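Local coordinates for protein 3-oxo-tetronate kinase (Haemophilus influenzae, PDB 1YZY) that catalyses the ATP-dependent phosphorylation of 3-oxo-tetronate to 3-oxo-tetronate 4-phosphate, at residues 35-40 and 66-71; 77-82 and 95-100; 19-24 and 373-378. One frame throughout, in Å; residues are numbered along the deposited sequence.

From the N terminus the chain first passes through 19-24, where helix 9-20 ends and the chain turns off; its partner 373-378 lies 349 residues further on. Contact 3 therefore closes by far the longest loop, bringing the sugar-binding N-terminal domain against the nucleotide-binding C-terminal domain. Contacts 1 and 2 are both nested inside that loop, in series within the N-terminal domain. Contact 1 closes a loop containing strand 43-47 and most of helix 55-71; contact 2 closes the short connection from strand 77-80 to helix 93-104. These two touch where Tyr66 meets Phe77 edge-to-face, whereas contact 3 stands apart, its centre about 22 Å from that of contact 1 and about 24 Å from that of contact 2.

Contact 1 (35-40 and 66-71); sequences QSLNSK and YQWLKE
Trp68 reaches from the last turns of helix 55-71 to the loop at Gln35 and Leu37, laying its indole against a length of chain that has no regular structure. The contact belongs to the sugar-binding N-terminal domain, where this loop joins strand 26-30 to strand 43-47 and the helix follows the second of them. The indole CG stands anti to the backbone N of Trp68 (chi1 -173°), which carries the ring system away from the helix and across to the loop. The two ends of the indole then do different work. Its pyrrole edge faces the backbone of Gln35, whose carbonyl oxygen lies near the ring plane; the bond from Trp68 NE1 to Gln35 O is weak, 3.4 Å long and bent to 142° at the hydrogen. The six-membered ring continues along the loop to Leu37, whose CB points toward the helix and approaches obliquely, 3.7 Å from Trp68 CH2. The closest apolar touch is thus made by the beta carbon of Leu37, with its methyl groups somewhat further off. The backbone of the loop is held as well, because Leu37 N is hydrogen-bonded to the side-chain oxygen of Asn72, just beyond the end of the helix. Ile44 of strand 43-47 touches both Leu37 and Trp68, tying this peripheral contact to the sheet. Between the polar and apolar ends of the indole, Trp68 CZ2 lies 3.8 Å from Gln35 O and the same distance from Leu37 N.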
ATOM      1  N   GLN A  35     -11.270 -17.229   1.650  1.00 36.25           N
ATOM      2  CA  GLN A  35     -12.724 -17.082   1.569  1.00 35.83           C
ATOM      3  C   GLN A  35     -13.085 -16.022   0.515  1.00 35.04           C
ATOM      4  O   GLN A  35     -12.390 -15.014   0.366  1.00 33.06           O
ATOM      5  CB  GLN A  35     -13.314 -16.665   2.929  1.00 41.23           C
ATOM      6  CG  GLN A  35     -13.196 -17.701   4.051  1.00 53.04           C
ATOM      7  CD  GLN A  35     -14.036 -18.952   3.811  1.00 60.91           C
ATOM      8  OE1 GLN A  35     -13.573 -20.075   4.026  1.00 61.71           O
ATOM      9  NE2 GLN A  35     -15.287 -18.761   3.392  1.00 64.21           N
ATOM     10  N   SER A  36     -14.199 -16.244  -0.173  1.00 33.12           N
ATOM     11  CA  SER A  36     -14.688 -15.337  -1.205  1.00 32.86           C
ATOM     12  C   SER A  36     -14.976 -13.934  -0.669  1.00 31.27           C
ATOM     13  O   SER A  36     -15.195 -13.747   0.533  1.00 29.67           O
ATOM     14  CB  SER A  36     -15.968 -15.902  -1.824  1.00 35.20           C
ATOM     15  OG  SER A  36     -15.785 -17.229  -2.294  1.00 42.25           O
ATOM     16  N   LEU A  37     -14.967 -12.951  -1.569  1.00 35.04           N
ATOM     17  CA  LEU A  37     -15.254 -11.565  -1.216  1.00 40.05           C
ATOM     18  C   LEU A  37     -16.735 -11.329  -1.465  1.00 45.16           C
ATOM     19  O   LEU A  37     -17.177 -11.247  -2.611  1.00 51.28           O
ATOM     20  CB  LEU A  37     -14.426 -10.599  -2.062  1.00 35.40           C
ATOM     21  CG  LEU A  37     -14.522  -9.134  -1.637  1.00 28.40           C
ATOM     22  CD1 LEU A  37     -14.042  -8.989  -0.213  1.00 33.07           C
ATOM     23  CD2 LEU A  37     -13.691  -8.269  -2.554  1.00 34.09           C
ATOM     24  N   ASN A  38     -17.497 -11.234  -0.380  1.00 48.68           N
ATOM     25  CA  ASN A  38     -18.943 -11.034  -0.454  1.00 53.04           C
ATOM     26  C   ASN A  38     -19.298  -9.593  -0.832  1.00 48.48           C
ATOM     27  O   ASN A  38     -20.470  -9.215  -0.853  1.00 53.89           O
ATOM     28  CB  ASN A  38     -19.586 -11.412   0.893  1.00 58.74           C
ATOM     29  CG  ASN A  38     -21.070 -11.759   0.772  1.00 66.48           C
ATOM     30  OD1 ASN A  38     -21.485 -12.470  -0.153  1.00 69.57           O
ATOM     31  ND2 ASN A  38     -21.869 -11.292   1.734  1.00 62.28           N
ATOM     32  N   SER A  39     -18.285  -8.797  -1.154  1.00 42.05           N
ATOM     33  CA  SER A  39     -18.502  -7.402  -1.516  1.00 38.45           C
ATOM     34  C   SER A  39     -18.223  -7.114  -2.997  1.00 36.16           C
ATOM     35  O   SER A  39     -17.332  -7.721  -3.606  1.00 36.10           O
ATOM     36  CB  SER A  39     -17.637  -6.506  -0.632  1.00 27.15           C
ATOM     37  OG  SER A  39     -18.247  -5.247  -0.457  1.00 31.70           O
ATOM     38  N   LYS A  40     -19.000  -6.196  -3.570  1.00 35.79           N
ATOM     39  CA  LYS A  40     -18.854  -5.809  -4.971  1.00 36.41           C
ATOM     40  C   LYS A  40     -18.096  -4.487  -5.069  1.00 34.73           C
ATOM     41  O   LYS A  40     -18.635  -3.438  -4.725  1.00 34.04           O
ATOM     42  CB  LYS A  40     -20.233  -5.644  -5.618  1.00 41.73           C
ATOM     43  CG  LYS A  40     -21.232  -6.760  -5.315  1.00 53.17           C
ATOM     44  CD  LYS A  40     -20.881  -8.075  -6.002  1.00 58.42           C
ATOM     45  CE  LYS A  40     -21.154  -8.024  -7.499  1.00 61.27           C
ATOM     46  NZ  LYS A  40     -20.927  -9.351  -8.140  1.00 62.75           N
ATOM     47  N   TYR A  66      -4.109 -14.433  -8.714  1.00 22.02           N
ATOM     48  CA  TYR A  66      -4.851 -14.298  -9.962  1.00 15.77           C
ATOM     49  C   TYR A  66      -6.094 -15.173  -9.976  1.00 18.20           C
ATOM     50  O   TYR A  66      -7.155 -14.751 -10.438  1.00 18.81           O
ATOM     51  CB  TYR A  66      -3.952 -14.673 -11.152  1.00 21.45           C
ATOM     52  CG  TYR A  66      -4.723 -15.088 -12.389  1.00 20.51           C
ATOM     53  CD1 TYR A  66      -5.312 -14.136 -13.222  1.00 19.11           C
ATOM     54  CD2 TYR A  66      -4.934 -16.438 -12.683  1.00 19.34           C
ATOM     55  CE1 TYR A  66      -6.101 -14.521 -14.311  1.00 21.55           C
ATOM     56  CE2 TYR A  66      -5.723 -16.830 -13.764  1.00 25.65           C
ATOM     57  CZ  TYR A  66      -6.302 -15.864 -14.573  1.00 22.77           C
ATOM     58  OH  TYR A  66      -7.084 -16.249 -15.638  1.00 30.80           O
ATOM     59  N   GLN A  67      -5.936 -16.420  -9.550  1.00 22.69           N
ATOM     60  CA  GLN A  67      -7.046 -17.368  -9.545  1.00 26.39           C
ATOM     61  C   GLN A  67      -8.157 -16.875  -8.635  1.00 23.01           C
ATOM     62  O   GLN A  67      -9.339 -16.992  -8.966  1.00 19.32           O
ATOM     63  CB  GLN A  67      -6.561 -18.758  -9.127  1.00 31.99           C
ATOM     64  CG  GLN A  67      -7.600 -19.848  -9.291  1.00 42.05           C
ATOM     65  CD  GLN A  67      -8.066 -20.013 -10.723  1.00 43.22           C
ATOM     66  OE1 GLN A  67      -9.241 -20.278 -10.976  1.00 46.58           O
ATOM     67  NE2 GLN A  67      -7.141 -19.884 -11.667  1.00 45.34           N
ATOM     68  N   TRP A  68      -7.770 -16.307  -7.497  1.00 26.23           N
ATOM     69  CA  TRP A  68      -8.746 -15.772  -6.556  1.00 24.54           C
ATOM     70  C   TRP A  68      -9.420 -14.541  -7.166  1.00 22.99           C
ATOM     71  O   TRP A  68     -10.646 -14.464  -7.225  1.00 21.69           O
ATOM     72  CB  TRP A  68      -8.084 -15.407  -5.226  1.00 28.53           C
ATOM     73  CG  TRP A  68      -9.090 -15.017  -4.189  1.00 27.54           C
ATOM     74  CD1 TRP A  68      -9.778 -15.855  -3.367  1.00 26.50           C
ATOM     75  CD2 TRP A  68      -9.563 -13.696  -3.903  1.00 29.36           C
ATOM     76  NE1 TRP A  68     -10.656 -15.144  -2.591  1.00 34.20           N
ATOM     77  CE2 TRP A  68     -10.547 -13.815  -2.898  1.00 30.85           C
ATOM     78  CE3 TRP A  68      -9.255 -12.422  -4.402  1.00 30.63           C
ATOM     79  CZ2 TRP A  68     -11.229 -12.709  -2.379  1.00 28.69           C
ATOM     80  CZ3 TRP A  68      -9.932 -11.323  -3.889  1.00 30.06           C
ATOM     81  CH2 TRP A  68     -10.909 -11.475  -2.886  1.00 37.96           C
ATOM     82  N   LEU A  69      -8.616 -13.563  -7.580  1.00 21.09           N
ATOM     83  CA  LEU A  69      -9.147 -12.354  -8.206  1.00 20.51           C
ATOM     84  C   LEU A  69     -10.109 -12.732  -9.340  1.00 14.50           C
ATOM     85  O   LEU A  69     -11.168 -12.123  -9.497  1.00 19.50           O
ATOM     86  CB  LEU A  69      -8.000 -11.475  -8.731  1.00 17.80           C
ATOM     87  CG  LEU A  69      -7.141 -10.787  -7.658  1.00 20.06           C
ATOM     88  CD1 LEU A  69      -5.791 -10.423  -8.236  1.00 12.37           C
ATOM     89  CD2 LEU A  69      -7.831  -9.555  -7.071  1.00 12.26           C
ATOM     90  N   LYS A  70      -9.742 -13.753 -10.109  1.00 20.58           N
ATOM     91  CA  LYS A  70     -10.564 -14.247 -11.209  1.00 21.48           C
ATOM     92  C   LYS A  70     -11.884 -14.810 -10.680  1.00 25.55           C
ATOM     93  O   LYS A  70     -12.957 -14.499 -11.204  1.00 24.41           O
ATOM     94  CB  LYS A  70      -9.816 -15.347 -11.975  1.00 20.67           C
ATOM     95  CG  LYS A  70     -10.574 -15.887 -13.180  1.00 24.20           C
ATOM     96  CD  LYS A  70      -9.998 -17.205 -13.664  1.00 27.83           C
ATOM     97  CE  LYS A  70     -10.567 -17.609 -15.020  1.00 37.14           C
ATOM     98  NZ  LYS A  70     -12.049 -17.648 -15.034  1.00 42.95           N
ATOM     99  N   GLU A  71     -11.792 -15.689  -9.681  1.00 26.76           N
ATOM    100  CA  GLU A  71     -12.976 -16.299  -9.083  1.00 31.77           C
ATOM    101  C   GLU A  71     -13.886 -15.248  -8.469  1.00 32.56           C
ATOM    102  O   GLU A  71     -15.101 -15.450  -8.374  1.00 30.50           O
ATOM    103  CB  GLU A  71     -12.588 -17.320  -8.007  1.00 35.15           C
ATOM    104  CG  GLU A  71     -11.991 -18.622  -8.545  1.00 43.97           C
ATOM    105  CD  GLU A  71     -11.579 -19.601  -7.447  1.00 49.66           C
ATOM    106  OE1 GLU A  71     -11.724 -20.824  -7.658  1.00 55.80           O
ATOM    107  OE2 GLU A  71     -11.098 -19.154  -6.381  1.00 52.09           O
TER

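Contact 2 (77-82 and 95-100)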
ATOM      1  N   PHE A  77      -6.264  -7.588 -15.290  1.00 16.95           N
ATOM      2  CA  PHE A  77      -5.225  -7.749 -14.286  1.00 15.02           C
ATOM      3  C   PHE A  77      -4.062  -6.792 -14.389  1.00 20.15           C
ATOM      4  O   PHE A  77      -3.662  -6.396 -15.484  1.00 22.55           O
ATOM      5  CB  PHE A  77      -4.765  -9.201 -14.271  1.00 14.99           C
ATOM      6  CG  PHE A  77      -5.903 -10.164 -14.142  1.00 15.92           C
ATOM      7  CD1 PHE A  77      -6.356 -10.561 -12.885  1.00 22.85           C
ATOM      8  CD2 PHE A  77      -6.605 -10.576 -15.273  1.00 24.33           C
ATOM      9  CE1 PHE A  77      -7.497 -11.342 -12.756  1.00 21.23           C
ATOM     10  CE2 PHE A  77      -7.749 -11.356 -15.157  1.00 26.47           C
ATOM     11  CZ  PHE A  77      -8.197 -11.739 -13.893  1.00 30.55           C
ATOM     12  N   TYR A  78      -3.503  -6.453 -13.233  1.00 19.08           N
ATOM     13  CA  TYR A  78      -2.405  -5.514 -13.141  1.00 17.58           C
ATOM     14  C   TYR A  78      -1.330  -6.034 -12.196  1.00 20.74           C
ATOM     15  O   TYR A  78      -1.569  -6.165 -10.998  1.00 20.02           O
ATOM     16  CB  TYR A  78      -2.953  -4.190 -12.608  1.00 10.81           C
ATOM     17  CG  TYR A  78      -2.020  -3.006 -12.711  1.00 17.16           C
ATOM     18  CD1 TYR A  78      -2.283  -1.970 -13.611  1.00 20.30           C
ATOM     19  CD2 TYR A  78      -0.886  -2.904 -11.910  1.00 11.06           C
ATOM     20  CE1 TYR A  78      -1.441  -0.867 -13.719  1.00 12.92           C
ATOM     21  CE2 TYR A  78      -0.030  -1.795 -12.009  1.00 11.62           C
ATOM     22  CZ  TYR A  78      -0.318  -0.784 -12.917  1.00 18.22           C
ATOM     23  OH  TYR A  78       0.507   0.312 -13.036  1.00 20.84           O
ATOM     24  N   PHE A  79      -0.155  -6.334 -12.741  1.00 17.59           N
ATOM     25  CA  PHE A  79       0.980  -6.801 -11.952  1.00 17.40           C
ATOM     26  C   PHE A  79       1.753  -5.557 -11.531  1.00 15.69           C
ATOM     27  O   PHE A  79       2.438  -4.941 -12.338  1.00 20.99           O
ATOM     28  CB  PHE A  79       1.861  -7.737 -12.796  1.00 10.69           C
ATOM     29  CG  PHE A  79       3.131  -8.176 -12.110  1.00 14.58           C
ATOM     30  CD1 PHE A  79       3.225  -8.201 -10.719  1.00 13.55           C
ATOM     31  CD2 PHE A  79       4.243  -8.533 -12.862  1.00 13.42           C
ATOM     32  CE1 PHE A  79       4.407  -8.566 -10.092  1.00 12.35           C
ATOM     33  CE2 PHE A  79       5.431  -8.899 -12.247  1.00 15.10           C
ATOM     34  CZ  PHE A  79       5.516  -8.915 -10.857  1.00  9.49           C
ATOM     35  N   LYS A  80       1.646  -5.202 -10.259  1.00 16.14           N
ATOM     36  CA  LYS A  80       2.297  -4.026  -9.703  1.00 10.38           C
ATOM     37  C   LYS A  80       3.623  -4.285  -9.003  1.00 13.81           C
ATOM     38  O   LYS A  80       3.691  -5.046  -8.040  1.00 21.34           O
ATOM     39  CB  LYS A  80       1.321  -3.325  -8.749  1.00 10.87           C
ATOM     40  CG  LYS A  80       1.947  -2.439  -7.682  1.00 20.69           C
ATOM     41  CD  LYS A  80       2.147  -1.038  -8.163  1.00 10.38           C
ATOM     42  CE  LYS A  80       2.695  -0.159  -7.066  1.00 19.54           C
ATOM     43  NZ  LYS A  80       4.099  -0.476  -6.695  1.00 16.08           N
ATOM     44  N   TYR A  81       4.665  -3.598  -9.460  1.00 14.39           N
ATOM     45  CA  TYR A  81       5.997  -3.708  -8.884  1.00 15.66           C
ATOM     46  C   TYR A  81       6.544  -2.323  -8.521  1.00 15.19           C
ATOM     47  O   TYR A  81       5.829  -1.328  -8.611  1.00 17.58           O
ATOM     48  CB  TYR A  81       6.941  -4.479  -9.817  1.00 14.11           C
ATOM     49  CG  TYR A  81       6.819  -4.118 -11.280  1.00 17.85           C
ATOM     50  CD1 TYR A  81       7.272  -2.889 -11.758  1.00 15.03           C
ATOM     51  CD2 TYR A  81       6.262  -5.011 -12.189  1.00 17.62           C
ATOM     52  CE1 TYR A  81       7.173  -2.560 -13.106  1.00 18.28           C
ATOM     53  CE2 TYR A  81       6.158  -4.694 -13.538  1.00 14.63           C
ATOM     54  CZ  TYR A  81       6.619  -3.464 -13.991  1.00 18.67           C
ATOM     55  OH  TYR A  81       6.548  -3.150 -15.332  1.00 20.19           O
ATOM     56  N   CYS A  82       7.794  -2.249  -8.081  1.00 12.93           N
ATOM     57  CA  CYS A  82       8.356  -0.966  -7.675  1.00 16.08           C
ATOM     58  C   CYS A  82       8.659  -0.037  -8.854  1.00 14.92           C
ATOM     59  O   CYS A  82       8.938  -0.500  -9.971  1.00 13.89           O
ATOM     60  CB  CYS A  82       9.610  -1.183  -6.825  1.00  6.22           C
ATOM     61  SG  CYS A  82      10.154   0.249  -5.848  1.00 19.49           S
ATOM     62  N   PRO A  95       9.719 -13.386 -14.692  1.00 14.63           N
ATOM     63  CA  PRO A  95       9.121 -14.711 -14.491  1.00 13.29           C
ATOM     64  C   PRO A  95       7.617 -14.637 -14.193  1.00 17.20           C
ATOM     65  O   PRO A  95       6.830 -15.414 -14.737  1.00 17.17           O
ATOM     66  CB  PRO A  95       9.894 -15.233 -13.292  1.00 13.31           C
ATOM     67  CG  PRO A  95      11.280 -14.651 -13.527  1.00 12.76           C
ATOM     68  CD  PRO A  95      10.956 -13.238 -13.899  1.00 15.39           C
ATOM     69  N   VAL A  96       7.234 -13.721 -13.301  1.00 14.33           N
ATOM     70  CA  VAL A  96       5.834 -13.550 -12.924  1.00 16.48           C
ATOM     71  C   VAL A  96       4.994 -13.061 -14.091  1.00 18.51           C
ATOM     72  O   VAL A  96       3.869 -13.523 -14.276  1.00 23.90           O
ATOM     73  CB  VAL A  96       5.675 -12.590 -11.715  1.00 18.75           C
ATOM     74  CG1 VAL A  96       4.214 -12.363 -11.407  1.00 12.83           C
ATOM     75  CG2 VAL A  96       6.351 -13.179 -10.491  1.00 19.10           C
ATOM     76  N   THR A  97       5.527 -12.116 -14.862  1.00 16.61           N
ATOM     77  CA  THR A  97       4.805 -11.589 -16.019  1.00 14.31           C
ATOM     78  C   THR A  97       4.549 -12.729 -17.002  1.00 14.89           C
ATOM     79  O   THR A  97       3.438 -12.890 -17.522  1.00 14.70           O
ATOM     80  CB  THR A  97       5.609 -10.448 -16.726  1.00 18.84           C
ATOM     81  OG1 THR A  97       5.777  -9.349 -15.826  1.00 22.32           O
ATOM     82  CG2 THR A  97       4.879  -9.941 -17.962  1.00  8.61           C
ATOM     83  N   ASP A  98       5.576 -13.540 -17.232  1.00 15.87           N
ATOM     84  CA  ASP A  98       5.463 -14.668 -18.149  1.00 19.86           C
ATOM     85  C   ASP A  98       4.461 -15.706 -17.677  1.00 21.88           C
ATOM     86  O   ASP A  98       3.701 -16.245 -18.479  1.00 14.80           O
ATOM     87  CB  ASP A  98       6.823 -15.308 -18.357  1.00 12.54           C
ATOM     88  CG  ASP A  98       7.666 -14.478 -19.298  1.00 21.70           C
ATOM     89  OD1 ASP A  98       7.085 -13.864 -20.219  1.00 20.86           O
ATOM     90  OD2 ASP A  98       8.900 -14.435 -19.115  1.00 19.76           O
ATOM     91  N   ALA A  99       4.499 -16.017 -16.387  1.00 19.30           N
ATOM     92  CA  ALA A  99       3.578 -16.991 -15.812  1.00 17.84           C
ATOM     93  C   ALA A  99       2.150 -16.482 -15.966  1.00 20.01           C
ATOM     94  O   ALA A  99       1.251 -17.242 -16.321  1.00 18.35           O
ATOM     95  CB  ALA A  99       3.912 -17.214 -14.348  1.00 14.99           C
ATOM     96  N   LEU A 100       1.955 -15.191 -15.706  1.00 16.39           N
ATOM     97  CA  LEU A 100       0.646 -14.563 -15.824  1.00 15.60           C
ATOM     98  C   LEU A 100       0.165 -14.563 -17.263  1.00 19.55           C
ATOM     99  O   LEU A 100      -1.010 -14.836 -17.534  1.00 18.19           O
ATOM    100  CB  LEU A 100       0.684 -13.132 -15.280  1.00 18.24           C
ATOM    101  CG  LEU A 100       0.961 -12.989 -13.777  1.00 19.45           C
ATOM    102  CD1 LEU A 100       0.971 -11.517 -13.358  1.00 12.09           C
ATOM    103  CD2 LEU A 100      -0.082 -13.761 -12.994  1.00 16.40           C
TER
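Strand 77-80 and helix 95-100 run nearly antiparallel, at 168° between their directions, with their axes 10.2 Å apart at closest approach. The backbones come nearest at Phe79 and Thr97, and the space between them is filled chiefly by the ring of Phe79. With CG anti to the backbone N (chi1 175°), this ring extends toward the helix and meets three of its residues in different ways. Val96 sets CG1 over one face in a CH-pi contact, 3.8 Å from the centroid of the Phe79 ring and 16° off its normal. The opposite face receives Tyr81 CD2, offset toward the rim, so the ring is held between two neighbours. At the edge, Thr97 OG1 lies in the ring plane, 3.4 Å from Phe79 CD2; this hydroxyl is hydrogen-bonded to Ile93 O one turn earlier in the helix. Leu100 CD1 comes obliquely to the root of the side chain, 3.9 Å from Phe79 CB. Thr97 and Leu100 also touch strand 216-219, which pairs with strand 77-80, and Val96 touches helix 55-71. A helix laid over parallel strands, with a strand aromatic buried in the interface, is the layered alpha/beta packing seen in this N-terminal domain.

Contact 3 (19-24 and 373-378)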
ATOM      1  N   LEU A  19      -5.908   4.197  -6.727  1.00 16.38           N
ATOM      2  CA  LEU A  19      -7.133   3.765  -7.377  1.00 14.71           C
ATOM      3  C   LEU A  19      -8.345   4.461  -6.774  1.00 16.94           C
ATOM      4  O   LEU A  19      -9.281   4.811  -7.492  1.00 20.33           O
ATOM      5  CB  LEU A  19      -7.284   2.246  -7.278  1.00 21.02           C
ATOM      6  CG  LEU A  19      -6.170   1.434  -7.949  1.00 22.17           C
ATOM      7  CD1 LEU A  19      -6.405  -0.053  -7.727  1.00 21.45           C
ATOM      8  CD2 LEU A  19      -6.108   1.746  -9.441  1.00 20.49           C
ATOM      9  N   VAL A  20      -8.308   4.674  -5.459  1.00 19.31           N
ATOM     10  CA  VAL A  20      -9.400   5.325  -4.723  1.00 15.58           C
ATOM     11  C   VAL A  20      -9.436   6.839  -4.961  1.00 17.68           C
ATOM     12  O   VAL A  20     -10.505   7.436  -5.085  1.00 18.69           O
ATOM     13  CB  VAL A  20      -9.300   5.026  -3.188  1.00 15.69           C
ATOM     14  CG1 VAL A  20     -10.269   5.904  -2.387  1.00 13.45           C
ATOM     15  CG2 VAL A  20      -9.621   3.568  -2.929  1.00 17.50           C
ATOM     16  N   GLU A  21      -8.264   7.461  -4.947  1.00  9.93           N
ATOM     17  CA  GLU A  21      -8.139   8.887  -5.178  1.00 13.40           C
ATOM     18  C   GLU A  21      -8.504   9.247  -6.624  1.00 14.15           C
ATOM     19  O   GLU A  21      -8.532  10.423  -6.997  1.00  9.84           O
ATOM     20  CB  GLU A  21      -6.714   9.343  -4.851  1.00 18.17           C
ATOM     21  CG  GLU A  21      -6.413   9.341  -3.358  1.00 28.11           C
ATOM     22  CD  GLU A  21      -7.403  10.187  -2.563  1.00 31.52           C
ATOM     23  OE1 GLU A  21      -7.155  11.396  -2.393  1.00 31.78           O
ATOM     24  OE2 GLU A  21      -8.431   9.647  -2.113  1.00 26.29           O
ATOM     25  N   ASN A  22      -8.793   8.220  -7.416  1.00 16.08           N
ATOM     26  CA  ASN A  22      -9.174   8.383  -8.800  1.00 15.09           C
ATOM     27  C   ASN A  22     -10.528   7.746  -9.099  1.00 18.09           C
ATOM     28  O   ASN A  22     -10.766   7.225 -10.190  1.00 13.95           O
ATOM     29  CB  ASN A  22      -8.064   7.874  -9.721  1.00 16.75           C
ATOM     30  CG  ASN A  22      -6.923   8.867  -9.838  1.00 18.53           C
ATOM     31  OD1 ASN A  22      -7.047   9.892 -10.515  1.00 18.00           O
ATOM     32  ND2 ASN A  22      -5.825   8.605  -9.131  1.00 15.90           N
ATOM     33  N   GLY A  23     -11.387   7.750  -8.080  1.00 19.79           N
ATOM     34  CA  GLY A  23     -12.750   7.246  -8.188  1.00 23.02           C
ATOM     35  C   GLY A  23     -13.136   5.776  -8.179  1.00 24.16           C
ATOM     36  O   GLY A  23     -14.313   5.455  -8.398  1.00 23.09           O
ATOM     37  N   LEU A  24     -12.199   4.878  -7.906  1.00 22.87           N
ATOM     38  CA  LEU A  24     -12.515   3.447  -7.900  1.00 28.93           C
ATOM     39  C   LEU A  24     -12.705   2.823  -6.505  1.00 23.01           C
ATOM     40  O   LEU A  24     -11.867   3.002  -5.635  1.00 21.36           O
ATOM     41  CB  LEU A  24     -11.422   2.690  -8.668  1.00 27.67           C
ATOM     42  CG  LEU A  24     -11.807   2.069 -10.014  1.00 32.95           C
ATOM     43  CD1 LEU A  24     -12.569   3.045 -10.897  1.00 22.04           C
ATOM     44  CD2 LEU A  24     -10.556   1.545 -10.704  1.00 18.76           C
ATOM     45  N   GLY A 373     -10.800   3.761   2.069  1.00 20.45           N
ATOM     46  CA  GLY A 373     -11.629   4.950   2.098  1.00 14.88           C
ATOM     47  C   GLY A 373     -10.904   6.276   2.007  1.00 19.92           C
ATOM     48  O   GLY A 373      -9.735   6.339   1.626  1.00 17.44           O
ATOM     49  N   LYS A 374     -11.600   7.335   2.413  1.00 18.87           N
ATOM     50  CA  LYS A 374     -11.077   8.697   2.354  1.00 24.48           C
ATOM     51  C   LYS A 374      -9.720   8.914   2.999  1.00 22.22           C
ATOM     52  O   LYS A 374      -9.449   8.443   4.099  1.00 24.33           O
ATOM     53  CB  LYS A 374     -12.096   9.675   2.922  1.00 23.45           C
ATOM     54  CG  LYS A 374     -12.019  11.066   2.336  1.00 30.40           C
ATOM     55  CD  LYS A 374     -13.366  11.733   2.470  1.00 31.16           C
ATOM     56  CE  LYS A 374     -13.318  13.181   2.066  1.00 38.85           C
ATOM     57  NZ  LYS A 374     -14.623  13.825   2.378  1.00 35.91           N
ATOM     58  N   GLN A 375      -8.881   9.663   2.295  1.00 21.54           N
ATOM     59  CA  GLN A 375      -7.533   9.967   2.739  1.00 25.94           C
ATOM     60  C   GLN A 375      -7.489  11.017   3.847  1.00 26.93           C
ATOM     61  O   GLN A 375      -7.890  12.164   3.648  1.00 24.58           O
ATOM     62  CB  GLN A 375      -6.695  10.420   1.538  1.00 23.42           C
ATOM     63  CG  GLN A 375      -5.235  10.720   1.841  1.00 24.52           C
ATOM     64  CD  GLN A 375      -4.410  10.978   0.584  1.00 24.56           C
ATOM     65  OE1 GLN A 375      -4.142  10.067  -0.198  1.00 22.32           O
ATOM     66  NE2 GLN A 375      -3.997  12.221   0.395  1.00 18.10           N
ATOM     67  N   ILE A 376      -7.024  10.599   5.020  1.00 26.84           N
ATOM     68  CA  ILE A 376      -6.889  11.479   6.176  1.00 26.65           C
ATOM     69  C   ILE A 376      -5.644  12.326   5.958  1.00 29.00           C
ATOM     70  O   ILE A 376      -5.625  13.524   6.239  1.00 32.62           O
ATOM     71  CB  ILE A 376      -6.710  10.662   7.483  1.00 19.93           C
ATOM     72  CG1 ILE A 376      -7.952   9.819   7.753  1.00 26.85           C
ATOM     73  CG2 ILE A 376      -6.437  11.580   8.658  1.00 20.60           C
ATOM     74  CD1 ILE A 376      -7.767   8.845   8.879  1.00 30.20           C
ATOM     75  N   ALA A 377      -4.591  11.666   5.498  1.00 26.90           N
ATOM     76  CA  ALA A 377      -3.310  12.297   5.212  1.00 26.51           C
ATOM     77  C   ALA A 377      -2.628  11.413   4.166  1.00 28.11           C
ATOM     78  O   ALA A 377      -3.027  10.261   3.969  1.00 31.56           O
ATOM     79  CB  ALA A 377      -2.463  12.385   6.483  1.00 20.17           C
ATOM     80  N   PRO A 378      -1.623  11.950   3.447  1.00 32.28           N
ATOM     81  CA  PRO A 378      -0.961  11.111   2.442  1.00 29.73           C
ATOM     82  C   PRO A 378      -0.402   9.864   3.118  1.00 26.31           C
ATOM     83  O   PRO A 378       0.406   9.961   4.049  1.00 28.96           O
ATOM     84  CB  PRO A 378       0.157  12.020   1.915  1.00 31.65           C
ATOM     85  CG  PRO A 378      -0.405  13.392   2.090  1.00 33.27           C
ATOM     86  CD  PRO A 378      -1.033  13.302   3.468  1.00 28.64           C
TER
HETATM   87  O   HOH W   1      -9.804  10.909  -0.230  1.00 21.94           O
HETATM   88  O   HOH W   2      -7.759   7.545  -0.174  1.00 28.26           O
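The carboxylate of Glu21 and the side-chain amide of Gln375 lie stacked across the boundary between the two domains, their planes 28° apart. The stack is loose: Glu21 OE1 and Gln375 OE1 are 4.0 Å from each other, and no direct hydrogen bond joins the two groups. Glu21 lies at the C-terminal end of helix 9-20 of the sugar-binding domain, where the chain leaves through a Schellman motif with Gly23 as its C-prime residue. Gln375 belongs to strand 369-375 of the nucleotide-binding domain. The two side chains cross at about a right angle. That of Glu21 is folded back about the CB-CG bond (chi2 -56°), which brings its carboxylate round to the strand, whereas Gln375 has CG anti to its backbone N and stretches out beyond it, passing its CB and its amide alongside the carboxylate. Beside this polar pair Val20 points toward the strand, CG1 lying 4.1 Å from Gly373 O.

The actual bonding between the segments runs through water and through the other oxygen of Glu21. Glu21 OE2 accepts hydrogen bonds from two water molecules, and each of these continues to the strand backbone. One water accepts a hydrogen bond from Gln375 N and donates one to Glu21 OE2. The backbone of Gly373 also pairs with Trp382 of strand 380-385. The second water donates in both directions, lying 2.9 Å from Glu21 OE2 and 2.9 Å from Gly373 O.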